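PDB 3CYP: chemotaxis protein motB from Helicobacter pylori, which probably fastens the torque-generating stator of the flagellar motor to the cell wall, its periplasmic OmpA-like domain being the part crystallised here. Local coordinates for residues T11-N16 with A62-Y67; R42-D47 with S86-T91; N92-N97 with R108-F113. One frame throughout, in Å; residues are numbered along the deposited sequence. Where two conformers were deposited one is given.

Interaction 1 (T11-N16 with A62-Y67); sequences TSDAIN and AANRAY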
ATOM      1  N   THR B  11      14.049  15.450   5.000  1.00 23.00           N
ATOM      2  CA  THR B  11      12.709  15.377   5.587  1.00 22.78           C
ATOM      3  C   THR B  11      11.537  15.493   4.590  1.00 22.01           C
ATOM      4  O   THR B  11      10.382  15.300   4.989  1.00 23.48           O
ATOM      5  CB  THR B  11      12.563  16.403   6.705  1.00 23.35           C
ATOM      6  OG1 THR B  11      12.742  17.709   6.157  1.00 25.90           O
ATOM      7  CG2 THR B  11      13.609  16.145   7.771  1.00 23.54           C
ATOM      8  N   SER B  12      11.835  15.715   3.300  1.00 21.57           N
ATOM      9  CA  SER B  12      10.820  15.983   2.297  1.00 20.49           C
ATOM     10  C   SER B  12      10.204  14.682   1.811  1.00 19.94           C
ATOM     11  O   SER B  12      10.931  13.702   1.601  1.00 18.93           O
ATOM     12  CB  SER B  12      11.423  16.699   1.082  1.00 19.69           C
ATOM     13  OG  SER B  12      10.409  17.035   0.158  1.00 22.19           O
ATOM     14  N   ASP B  13       8.890  14.688   1.660  1.00 19.45           N
ATOM     15  CA  ASP B  13       8.178  13.637   0.898  1.00 19.70           C
ATOM     16  C   ASP B  13       7.502  14.190  -0.357  1.00 19.87           C
ATOM     17  O   ASP B  13       6.655  13.529  -0.971  1.00 19.46           O
ATOM     18  CB  ASP B  13       7.179  12.887   1.783  1.00 19.25           C
ATOM     19  CG  ASP B  13       6.086  13.771   2.336  1.00 23.20           C
ATOM     20  OD1 ASP B  13       6.088  15.011   2.127  1.00 26.39           O
ATOM     21  OD2 ASP B  13       5.207  13.205   3.007  1.00 30.43           O
ATOM     22  N   ALA B  14       7.904  15.396  -0.763  1.00 19.43           N
ATOM     23  CA  ALA B  14       7.404  16.052  -1.955  1.00 19.22           C
ATOM     24  C   ALA B  14       7.837  15.354  -3.258  1.00 18.01           C
ATOM     25  O   ALA B  14       8.992  14.952  -3.394  1.00 18.56           O
ATOM     26  CB  ALA B  14       7.849  17.504  -1.986  1.00 20.39           C
ATOM     27  N   ILE B  15       6.882  15.233  -4.192  1.00 17.74           N
ATOM     28  CA  ILE B  15       7.122  14.678  -5.520  1.00 17.81           C
ATOM     29  C   ILE B  15       7.060  15.830  -6.529  1.00 18.47           C
ATOM     30  O   ILE B  15       5.984  16.304  -6.866  1.00 18.73           O
ATOM     31  CB  ILE B  15       6.105  13.542  -5.842  1.00 16.76           C
ATOM     32  CG1 ILE B  15       6.326  12.385  -4.866  1.00 17.18           C
ATOM     33  CG2 ILE B  15       6.272  13.034  -7.281  1.00 17.48           C
ATOM     34  CD1 ILE B  15       5.297  11.302  -5.004  1.00 17.79           C
ATOM     35  N   ASN B  16       8.214  16.304  -6.978  1.00 19.47           N
ATOM     36  CA  ASN B  16       8.246  17.454  -7.861  1.00 20.42           C
ATOM     37  C   ASN B  16       7.944  17.033  -9.293  1.00 21.41           C
ATOM     38  O   ASN B  16       7.633  15.854  -9.590  1.00 19.40           O
ATOM     39  CB  ASN B  16       9.582  18.241  -7.708  1.00 20.96           C
ATOM     40  CG  ASN B  16      10.818  17.497  -8.235  1.00 21.51           C
ATOM     41  OD1 ASN B  16      10.734  16.464  -8.913  1.00 18.43           O
ATOM     42  ND2 ASN B  16      12.001  18.048  -7.917  1.00 22.31           N
ATOM     43  N   ALA B  62       9.719   7.351   5.552  1.00 14.53           N
ATOM     44  CA  ALA B  62       9.988   6.409   4.425  1.00 14.05           C
ATOM     45  C   ALA B  62       8.688   5.818   3.909  1.00 13.68           C
ATOM     46  O   ALA B  62       8.500   5.610   2.703  1.00 13.23           O
ATOM     47  CB  ALA B  62      10.914   5.310   4.811  1.00 14.15           C
ATOM     48  N   ALA B  63       7.796   5.500   4.835  1.00 14.34           N
ATOM     49  CA  ALA B  63       6.466   4.983   4.427  1.00 13.90           C
ATOM     50  C   ALA B  63       5.671   5.955   3.592  1.00 14.30           C
ATOM     51  O   ALA B  63       5.033   5.568   2.578  1.00 13.61           O
ATOM     52  CB  ALA B  63       5.645   4.608   5.658  1.00 14.63           C
ATOM     53  N   ASN B  64       5.651   7.230   3.978  0.50 15.02           N
ATOM     54  CA  ASN B  64       4.884   8.214   3.212  0.50 14.43           C
ATOM     55  C   ASN B  64       5.528   8.427   1.852  0.50 13.75           C
ATOM     56  O   ASN B  64       4.836   8.569   0.851  0.50 13.33           O
ATOM     57  CB  ASN B  64       4.679   9.555   3.949  0.50 15.32           C
ATOM     58  CG  ASN B  64       3.366  10.222   3.577  0.50 17.26           C
ATOM     59  OD1 ASN B  64       3.279  11.448   3.479  0.50 23.05           O
ATOM     60  ND2 ASN B  64       2.340   9.423   3.360  0.50 17.79           N
ATOM     61  N   ARG B  65       6.859   8.421   1.792  1.00 13.30           N
ATOM     62  CA  ARG B  65       7.545   8.478   0.475  1.00 13.69           C
ATOM     63  C   ARG B  65       7.103   7.353  -0.460  1.00 12.33           C
ATOM     64  O   ARG B  65       6.706   7.589  -1.598  1.00 13.56           O
ATOM     65  CB  ARG B  65       9.034   8.460   0.621  1.00 13.79           C
ATOM     66  CG  ARG B  65       9.583   9.778   1.182  1.00 14.57           C
ATOM     67  CD  ARG B  65      11.044   9.678   1.486  1.00 15.60           C
ATOM     68  NE  ARG B  65      11.626  10.989   1.822  1.00 16.12           N
ATOM     69  CZ  ARG B  65      12.800  11.167   2.424  1.00 15.44           C
ATOM     70  NH1 ARG B  65      13.551  10.139   2.766  1.00 16.28           N
ATOM     71  NH2 ARG B  65      13.246  12.419   2.668  1.00 17.93           N
ATOM     72  N   ALA B  66       7.171   6.129   0.051  1.00 11.69           N
ATOM     73  CA  ALA B  66       6.833   4.951  -0.754  1.00 12.25           C
ATOM     74  C   ALA B  66       5.362   4.960  -1.105  1.00 11.54           C
ATOM     75  O   ALA B  66       4.983   4.711  -2.257  1.00 12.85           O
ATOM     76  CB  ALA B  66       7.214   3.702  -0.026  1.00 12.66           C
ATOM     77  N   TYR B  67       4.504   5.224  -0.116  1.00 13.26           N
ATOM     78  CA  TYR B  67       3.061   5.274  -0.345  1.00 13.16           C
ATOM     79  C   TYR B  67       2.694   6.308  -1.431  1.00 12.48           C
ATOM     80  O   TYR B  67       1.931   6.042  -2.346  1.00 12.36           O
ATOM     81  CB  TYR B  67       2.357   5.566   0.982  1.00 14.07           C
ATOM     82  CG  TYR B  67       0.885   5.887   0.830  1.00 15.25           C
ATOM     83  CD1 TYR B  67       0.004   4.944   0.316  1.00 15.67           C
ATOM     84  CD2 TYR B  67       0.383   7.146   1.138  1.00 16.60           C
ATOM     85  CE1 TYR B  67      -1.357   5.235   0.127  1.00 15.91           C
ATOM     86  CE2 TYR B  67      -0.987   7.441   0.977  1.00 17.18           C
ATOM     87  CZ  TYR B  67      -1.843   6.464   0.488  1.00 16.93           C
ATOM     88  OH  TYR B  67      -3.210   6.696   0.321  1.00 19.75           O
TER
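D13 comes closest to R65 in backbone terms, their CA atoms 5.2 Å apart, where the irregular loop 11-16 passes beside the helical turn 62-67. R65 carries the contact. Its chain runs extended from CG to NE (chi2 173°, chi3 171°) and brings the guanidinium edge to the carbonyl oxygen of S12. R65 NE hydrogen-bonds S12 O at 2.8 Å and R65 NH2 bonds the same S12 O at 2.9 Å, a side-on grip in which two donors share one acceptor lying in the guanidinium plane. Both bonds are bent, as two N-H groups converging on a single atom must be. Next to it, D13 CB packs 4.0 Å from R65 CG. S12 OG accepts from A14 N at 3.1 Å, an ST turn. In one of its two deposited conformers N64 accepts from R54 through OD1; P80 of the second subunit packs on N64. R65 NH1 binds F44 O and N107 OD1. A buried helix arginine thus pins a loop carbonyl, joining the loop after strand 5-6 of this OmpA-like domain to helix 58-75 and strand 38-44. Further along the loop, I15 packs against helices 17-30 and 58-75.

Interaction 2 (R42-D47 with S86-T91); sequences RGFTDD and SSYGST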
ATOM      1  N   ARG B  42       9.611   0.731  -2.437  1.00 13.24           N
ATOM      2  CA  ARG B  42      10.352   0.739  -1.175  1.00 13.51           C
ATOM      3  C   ARG B  42      10.854   2.135  -0.850  1.00 13.78           C
ATOM      4  O   ARG B  42      11.583   2.714  -1.637  1.00 13.85           O
ATOM      5  CB  ARG B  42      11.577  -0.179  -1.261  1.00 14.26           C
ATOM      6  CG  ARG B  42      11.183  -1.561  -1.506  1.00 16.69           C
ATOM      7  CD  ARG B  42      12.338  -2.499  -1.327  1.00 18.31           C
ATOM      8  NE  ARG B  42      11.846  -3.847  -1.544  1.00 20.02           N
ATOM      9  CZ  ARG B  42      12.587  -4.935  -1.454  1.00 20.06           C
ATOM     10  NH1 ARG B  42      13.888  -4.844  -1.195  1.00 21.22           N
ATOM     11  NH2 ARG B  42      12.013  -6.112  -1.689  1.00 22.15           N
ATOM     12  N   GLY B  43      10.563   2.593   0.364  1.00 13.50           N
ATOM     13  CA  GLY B  43      10.994   3.920   0.812  1.00 14.37           C
ATOM     14  C   GLY B  43      12.113   3.871   1.839  1.00 14.73           C
ATOM     15  O   GLY B  43      12.182   2.958   2.669  1.00 13.88           O
ATOM     16  N   PHE B  44      13.000   4.875   1.758  1.00 14.08           N
ATOM     17  CA  PHE B  44      14.179   4.963   2.609  1.00 15.80           C
ATOM     18  C   PHE B  44      14.440   6.412   2.998  1.00 15.91           C
ATOM     19  O   PHE B  44      13.931   7.357   2.364  1.00 16.19           O
ATOM     20  CB  PHE B  44      15.418   4.457   1.921  1.00 14.66           C
ATOM     21  CG  PHE B  44      15.288   3.081   1.283  1.00 14.96           C
ATOM     22  CD1 PHE B  44      15.775   1.956   1.948  1.00 15.16           C
ATOM     23  CD2 PHE B  44      14.716   2.924   0.024  1.00 12.94           C
ATOM     24  CE1 PHE B  44      15.691   0.703   1.376  1.00 15.47           C
ATOM     25  CE2 PHE B  44      14.668   1.663  -0.581  1.00 15.15           C
ATOM     26  CZ  PHE B  44      15.146   0.554   0.109  1.00 13.43           C
ATOM     27  N   THR B  45      15.220   6.529   4.075  1.00 17.04           N
ATOM     28  CA  THR B  45      15.792   7.794   4.550  1.00 17.80           C
ATOM     29  C   THR B  45      17.275   7.670   4.867  1.00 18.34           C
ATOM     30  O   THR B  45      17.839   6.589   4.948  1.00 16.05           O
ATOM     31  CB  THR B  45      15.103   8.219   5.883  1.00 17.23           C
ATOM     32  OG1 THR B  45      15.539   7.325   6.922  1.00 18.53           O
ATOM     33  CG2 THR B  45      13.567   8.185   5.762  1.00 18.62           C
ATOM     34  N   ASP B  46      17.904   8.823   5.057  1.00 19.66           N
ATOM     35  CA  ASP B  46      19.187   8.899   5.734  1.00 21.90           C
ATOM     36  C   ASP B  46      18.967   8.729   7.240  1.00 23.18           C
ATOM     37  O   ASP B  46      17.844   8.439   7.700  1.00 22.09           O
ATOM     38  CB  ASP B  46      19.898  10.224   5.394  1.00 21.46           C
ATOM     39  CG  ASP B  46      19.142  11.462   5.837  1.00 24.68           C
ATOM     40  OD1 ASP B  46      18.473  11.433   6.879  1.00 26.48           O
ATOM     41  OD2 ASP B  46      19.258  12.501   5.156  1.00 23.44           O
ATOM     42  N   ASP B  47      20.023   8.957   8.021  1.00 24.83           N
ATOM     43  CA  ASP B  47      19.947   8.717   9.443  1.00 27.24           C
ATOM     44  C   ASP B  47      20.069  10.030  10.190  1.00 28.83           C
ATOM     45  O   ASP B  47      20.456  10.040  11.362  1.00 29.71           O
ATOM     46  CB  ASP B  47      21.042   7.731   9.865  1.00 27.78           C
ATOM     47  CG  ASP B  47      22.436   8.320   9.781  1.00 30.14           C
ATOM     48  OD1 ASP B  47      22.580   9.462   9.273  1.00 31.68           O
ATOM     49  OD2 ASP B  47      23.388   7.624  10.223  1.00 34.68           O
ATOM     50  N   SER B  86       6.598  -0.555   0.941  1.00 13.57           N
ATOM     51  CA  SER B  86       7.302  -1.000   2.116  1.00 14.71           C
ATOM     52  C   SER B  86       8.184   0.094   2.614  1.00 15.57           C
ATOM     53  O   SER B  86       8.832   0.781   1.839  1.00 16.38           O
ATOM     54  CB  SER B  86       8.102  -2.259   1.848  1.00 15.09           C
ATOM     55  OG  SER B  86       7.283  -3.340   1.442  1.00 15.85           O
ATOM     56  N   SER B  87       8.197   0.268   3.922  1.00 15.96           N
ATOM     57  CA  SER B  87       9.105   1.230   4.544  1.00 17.39           C
ATOM     58  C   SER B  87      10.329   0.547   5.121  1.00 17.65           C
ATOM     59  O   SER B  87      10.208  -0.362   5.930  1.00 17.30           O
ATOM     60  CB  SER B  87       8.391   2.020   5.635  1.00 18.53           C
ATOM     61  OG  SER B  87       9.394   2.833   6.255  1.00 18.40           O
ATOM     62  N   TYR B  88      11.518   1.030   4.737  1.00 18.01           N
ATOM     63  CA  TYR B  88      12.772   0.582   5.286  1.00 18.70           C
ATOM     64  C   TYR B  88      13.423   1.611   6.254  1.00 18.26           C
ATOM     65  O   TYR B  88      14.484   1.339   6.771  1.00 19.72           O
ATOM     66  CB  TYR B  88      13.725   0.189   4.141  1.00 19.70           C
ATOM     67  CG  TYR B  88      13.328  -1.125   3.534  1.00 20.49           C
ATOM     68  CD1 TYR B  88      14.021  -2.271   3.838  1.00 20.92           C
ATOM     69  CD2 TYR B  88      12.240  -1.233   2.703  1.00 20.00           C
ATOM     70  CE1 TYR B  88      13.652  -3.497   3.328  1.00 22.28           C
ATOM     71  CE2 TYR B  88      11.846  -2.466   2.185  1.00 19.91           C
ATOM     72  CZ  TYR B  88      12.555  -3.594   2.505  1.00 21.48           C
ATOM     73  OH  TYR B  88      12.224  -4.834   1.974  1.00 22.58           O
ATOM     74  N   GLY B  89      12.785   2.758   6.462  1.00 19.52           N
ATOM     75  CA  GLY B  89      13.308   3.774   7.379  1.00 19.79           C
ATOM     76  C   GLY B  89      14.741   4.104   6.978  1.00 19.80           C
ATOM     77  O   GLY B  89      15.060   4.191   5.777  1.00 19.59           O
ATOM     78  N   SER B  90      15.639   4.238   7.968  1.00 20.30           N
ATOM     79  CA  SER B  90      17.043   4.573   7.693  1.00 20.73           C
ATOM     80  C   SER B  90      17.925   3.362   7.432  1.00 20.40           C
ATOM     81  O   SER B  90      19.117   3.495   7.295  1.00 22.00           O
ATOM     82  CB  SER B  90      17.592   5.375   8.879  1.00 20.98           C
ATOM     83  OG  SER B  90      17.444   4.575  10.059  1.00 22.65           O
ATOM     84  N   THR B  91      17.340   2.178   7.322  1.00 21.38           N
ATOM     85  CA  THR B  91      18.086   0.964   7.067  1.00 21.26           C
ATOM     86  C   THR B  91      18.454   0.853   5.586  1.00 21.54           C
ATOM     87  O   THR B  91      17.891   1.579   4.745  1.00 19.54           O
ATOM     88  CB  THR B  91      17.291  -0.311   7.520  1.00 22.88           C
ATOM     89  OG1 THR B  91      16.232  -0.621   6.599  1.00 23.26           O
ATOM     90  CG2 THR B  91      16.712  -0.129   8.920  1.00 22.69           C
TER
HETATM   91  O   HOH W   1      18.445   4.019   3.620  1.00 18.11           O
HETATM   92  O   HOH W   2      20.094   5.641   6.139  1.00 22.83           O
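R42 crosses Y88 obliquely, passing CE2 and ending at the hydroxyl, on the face of the sheet that bears S86. From CB, 4.1 Å from Y88 CE2, the chain passes CG, 3.9 Å from Y88 CE2, and reaches CD, which sits 3.5 Å from the same Y88 CE2. With CG anti to the carbonyl carbon (chi1 -62°) and the chain extended from there to NE, the guanidinium arrives at the phenol end of the ring: Y88 OH lies over its centre, 3.4 Å from R42 CZ and 3.6 Å from R42 NH1, with the two planes 25° apart. NE bonds N40 OD1, and the guanidinium makes a cation-pi contact with F112. F44 lies beside Y88 and points the same way, its CE1 3.4 Å from Y88 CB, the rings slid apart so that they barely overlap.

The strands themselves pair in parallel. G43 accepts from Y88 N and donates to S86 O; beyond the regular pairing T45 N bonds G89 O at 2.9 Å, approaching from above the carbonyl plane. The type II' turn from Y88 to T91 has G89 at positive phi and is tied by T91 OG1 to Y88 O, 2.6 Å. Waters bridge T45 O to S90 O and T91 O. Pairing in this beta-alpha-beta unit thus passes into a hydrated turn; backbone bonds fix the course of the chain, and Y88 sets its hydroxyl over a cation.

Interaction 3 (N92-N97 with R108-F113); sequences NPIAPN and RVEIFF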
ATOM      1  N   ASN B  92      19.393  -0.040   5.298  1.00 20.86           N
ATOM      2  CA  ASN B  92      19.815  -0.349   3.944  1.00 21.85           C
ATOM      3  C   ASN B  92      20.165   0.889   3.121  1.00 21.90           C
ATOM      4  O   ASN B  92      19.745   1.021   1.990  1.00 22.40           O
ATOM      5  CB  ASN B  92      18.749  -1.183   3.257  1.00 22.02           C
ATOM      6  CG  ASN B  92      18.541  -2.495   3.966  1.00 24.47           C
ATOM      7  OD1 ASN B  92      19.335  -3.404   3.809  1.00 28.24           O
ATOM      8  ND2 ASN B  92      17.528  -2.565   4.824  1.00 27.15           N
ATOM      9  N   PRO B  93      21.021   1.754   3.654  1.00 21.89           N
ATOM     10  CA  PRO B  93      21.434   2.920   2.864  1.00 21.76           C
ATOM     11  C   PRO B  93      22.186   2.530   1.593  1.00 22.69           C
ATOM     12  O   PRO B  93      22.824   1.475   1.577  1.00 22.94           O
ATOM     13  CB  PRO B  93      22.393   3.643   3.824  1.00 21.21           C
ATOM     14  CG  PRO B  93      22.907   2.570   4.712  1.00 21.76           C
ATOM     15  CD  PRO B  93      21.742   1.693   4.950  1.00 22.00           C
ATOM     16  N   ILE B  94      22.114   3.360   0.548  1.00 22.97           N
ATOM     17  CA  ILE B  94      22.899   3.106  -0.661  1.00 24.40           C
ATOM     18  C   ILE B  94      24.294   3.711  -0.553  1.00 24.87           C
ATOM     19  O   ILE B  94      25.199   3.302  -1.267  1.00 25.56           O
ATOM     20  CB  ILE B  94      22.207   3.518  -1.995  1.00 25.39           C
ATOM     21  CG1 ILE B  94      21.676   4.946  -1.971  1.00 26.23           C
ATOM     22  CG2 ILE B  94      21.118   2.548  -2.316  1.00 27.50           C
ATOM     23  CD1 ILE B  94      20.669   5.215  -3.106  1.00 25.81           C
ATOM     24  N   ALA B  95      24.449   4.668   0.351  1.00 24.69           N
ATOM     25  CA  ALA B  95      25.695   5.407   0.489  1.00 25.83           C
ATOM     26  C   ALA B  95      25.973   5.495   1.974  1.00 26.05           C
ATOM     27  O   ALA B  95      25.043   5.499   2.765  1.00 24.22           O
ATOM     28  CB  ALA B  95      25.525   6.789  -0.075  1.00 25.80           C
ATOM     29  N   PRO B  96      27.248   5.631   2.364  1.00 27.56           N
ATOM     30  CA  PRO B  96      27.484   5.763   3.799  1.00 28.04           C
ATOM     31  C   PRO B  96      26.876   7.065   4.309  1.00 28.21           C
ATOM     32  O   PRO B  96      26.819   8.044   3.565  1.00 28.23           O
ATOM     33  CB  PRO B  96      29.025   5.762   3.905  1.00 28.50           C
ATOM     34  CG  PRO B  96      29.500   6.214   2.562  1.00 28.83           C
ATOM     35  CD  PRO B  96      28.486   5.716   1.566  1.00 28.09           C
ATOM     36  N   ASN B  97      26.382   7.092   5.542  1.00 28.78           N
ATOM     37  CA  ASN B  97      25.778   8.311   6.072  1.00 29.50           C
ATOM     38  C   ASN B  97      26.854   9.191   6.701  1.00 30.53           C
ATOM     39  O   ASN B  97      26.637   9.761   7.770  1.00 31.81           O
ATOM     40  CB  ASN B  97      24.690   7.999   7.109  1.00 29.29           C
ATOM     41  CG  ASN B  97      23.355   7.568   6.476  1.00 28.71           C
ATOM     42  OD1 ASN B  97      22.891   6.431   6.685  1.00 28.99           O
ATOM     43  ND2 ASN B  97      22.718   8.479   5.763  1.00 22.19           N
ATOM     44  N   ARG B 108      15.239   8.237  -0.641  1.00 14.97           N
ATOM     45  CA  ARG B 108      14.813   7.762  -1.962  1.00 14.09           C
ATOM     46  C   ARG B 108      13.761   6.678  -1.867  1.00 13.55           C
ATOM     47  O   ARG B 108      13.524   6.109  -0.818  1.00 14.05           O
ATOM     48  CB  ARG B 108      16.014   7.276  -2.798  1.00 14.12           C
ATOM     49  CG  ARG B 108      16.461   5.817  -2.669  1.00 16.48           C
ATOM     50  CD  ARG B 108      17.400   5.568  -1.584  1.00 16.76           C
ATOM     51  NE  ARG B 108      17.780   4.159  -1.418  1.00 16.57           N
ATOM     52  CZ  ARG B 108      18.213   3.678  -0.269  1.00 15.20           C
ATOM     53  NH1 ARG B 108      18.344   4.474   0.771  1.00 16.27           N
ATOM     54  NH2 ARG B 108      18.467   2.396  -0.125  1.00 15.39           N
ATOM     55  N   VAL B 109      13.135   6.437  -3.006  1.00 12.11           N
ATOM     56  CA  VAL B 109      12.207   5.306  -3.179  1.00 12.62           C
ATOM     57  C   VAL B 109      12.797   4.478  -4.310  1.00 12.88           C
ATOM     58  O   VAL B 109      13.251   5.037  -5.313  1.00 12.82           O
ATOM     59  CB  VAL B 109      10.792   5.770  -3.468  1.00 12.35           C
ATOM     60  CG1 VAL B 109       9.958   4.602  -4.045  1.00 12.50           C
ATOM     61  CG2 VAL B 109      10.161   6.323  -2.234  1.00 13.74           C
ATOM     62  N   GLU B 110      12.825   3.146  -4.101  1.00 11.65           N
ATOM     63  CA  GLU B 110      13.329   2.169  -5.086  1.00 13.60           C
ATOM     64  C   GLU B 110      12.191   1.273  -5.529  1.00 12.64           C
ATOM     65  O   GLU B 110      11.315   0.940  -4.715  1.00 13.81           O
ATOM     66  CB  GLU B 110      14.469   1.301  -4.499  1.00 13.89           C
ATOM     67  CG  GLU B 110      15.664   2.129  -4.038  1.00 14.86           C
ATOM     68  CD  GLU B 110      16.764   1.316  -3.428  1.00 17.45           C
ATOM     69  OE1 GLU B 110      17.796   1.923  -3.057  1.00 19.26           O
ATOM     70  OE2 GLU B 110      16.600   0.077  -3.265  1.00 19.98           O
ATOM     71  N   ILE B 111      12.244   0.856  -6.792  1.00 12.25           N
ATOM     72  CA  ILE B 111      11.247  -0.048  -7.388  1.00 13.05           C
ATOM     73  C   ILE B 111      11.852  -1.453  -7.434  1.00 12.09           C
ATOM     74  O   ILE B 111      12.928  -1.630  -8.010  1.00 12.22           O
ATOM     75  CB  ILE B 111      10.882   0.366  -8.808  1.00 12.44           C
ATOM     76  CG1 ILE B 111      10.133   1.731  -8.801  1.00 13.13           C
ATOM     77  CG2 ILE B 111      10.049  -0.738  -9.484  1.00 14.43           C
ATOM     78  CD1 ILE B 111       8.752   1.715  -8.110  1.00 15.70           C
ATOM     79  N   PHE B 112      11.192  -2.403  -6.768  1.00 11.85           N
ATOM     80  CA  PHE B 112      11.562  -3.809  -6.807  1.00 12.51           C
ATOM     81  C   PHE B 112      10.558  -4.610  -7.602  1.00 12.04           C
ATOM     82  O   PHE B 112       9.337  -4.474  -7.419  1.00 12.23           O
ATOM     83  CB  PHE B 112      11.741  -4.336  -5.392  1.00 13.40           C
ATOM     84  CG  PHE B 112      13.129  -4.129  -4.870  1.00 14.11           C
ATOM     85  CD1 PHE B 112      13.602  -2.844  -4.623  1.00 15.08           C
ATOM     86  CD2 PHE B 112      14.011  -5.206  -4.674  1.00 17.70           C
ATOM     87  CE1 PHE B 112      14.913  -2.647  -4.121  1.00 14.69           C
ATOM     88  CE2 PHE B 112      15.326  -4.990  -4.196  1.00 18.39           C
ATOM     89  CZ  PHE B 112      15.763  -3.731  -3.939  1.00 17.46           C
ATOM     90  N   PHE B 113      11.067  -5.468  -8.478  1.00 11.99           N
ATOM     91  CA  PHE B 113      10.228  -6.362  -9.275  1.00 12.60           C
ATOM     92  C   PHE B 113      10.221  -7.745  -8.610  1.00 12.49           C
ATOM     93  O   PHE B 113      11.270  -8.241  -8.184  1.00 13.52           O
ATOM     94  CB  PHE B 113      10.835  -6.526 -10.658  1.00 12.88           C
ATOM     95  CG  PHE B 113      10.953  -5.229 -11.409  1.00 14.33           C
ATOM     96  CD1 PHE B 113       9.959  -4.819 -12.230  1.00 14.36           C
ATOM     97  CD2 PHE B 113      12.063  -4.414 -11.208  1.00 14.89           C
ATOM     98  CE1 PHE B 113      10.058  -3.583 -12.902  1.00 14.81           C
ATOM     99  CE2 PHE B 113      12.176  -3.164 -11.848  1.00 16.02           C
ATOM    100  CZ  PHE B 113      11.192  -2.769 -12.695  1.00 15.17           C
TER
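The guanidinium of R108 has I94 over one face, the F44 ring of the adjacent strand 38-44 in cation-pi contact on the opposite face, and oxygens at its edge. On the isoleucine side I94 CG2 approaches to 3.4 Å from R108 NH2, with I94 CG1 offset toward the rim of the group, while I94 CD1 rests 3.5 Å from R108 NE. The two side chains slide past each other in opposite directions, so that I94 CD1 reaches back to R108 CD and CG2 lies near NH2. At the edge, N92 O accepts from R108 NH2 at 2.8 Å through a fairly straight bond, with an angle of 160° at the hydrogen. Also in the plane is E110 OE1, two residues on along the same strand: it receives R108 NE at 2.8 Å and R108 NH2 at 3.0 Å, a side-on salt bridge to a single oxygen, both nitrogens reaching OE1 from above the carboxylate plane, on the same face.

The chi2 of R108, -87°, turns CD out of an extended course, and the chain runs straight again at chi3. E110, extended beyond CG, meets I94 tip to tip, with I94 CG2 3.5 Å from E110 OE1. R108 NH1 bonds N106 O.

The contact thus ties the loop between strand 83-87 and helix 100-105 to the start of strand 108-114. R108 NH2 serves both the loop carbonyl and the carboxylate, and the nearby negative charge of E110 probably steadies the arginine in the orientation that reaches N92, while the methyls of I94 cover this ion pair on the surface of the domain.

Interactions 1 and 2 are partly buried and interaction 3 lies at the surface, yet all three meet around strand 38-44. Interaction 2 holds two parallel strands of the sheet. Interaction 1 reaches it from the helix that connects those strands, through the hydrogen bond of R65 to F44 O. Interaction 3 attaches to the other edge of strand 38-44, where R42 and F44 pair by backbone bonds with E110 and R108. The chemistry follows position: between strands, backbone bonding, with side-by-side aromatics and an arginine crossing a tyrosine; at both loops, an arginine taking a carbonyl oxygen, buried R65 using two nitrogens and R108 one, with a carboxylate added at the surface.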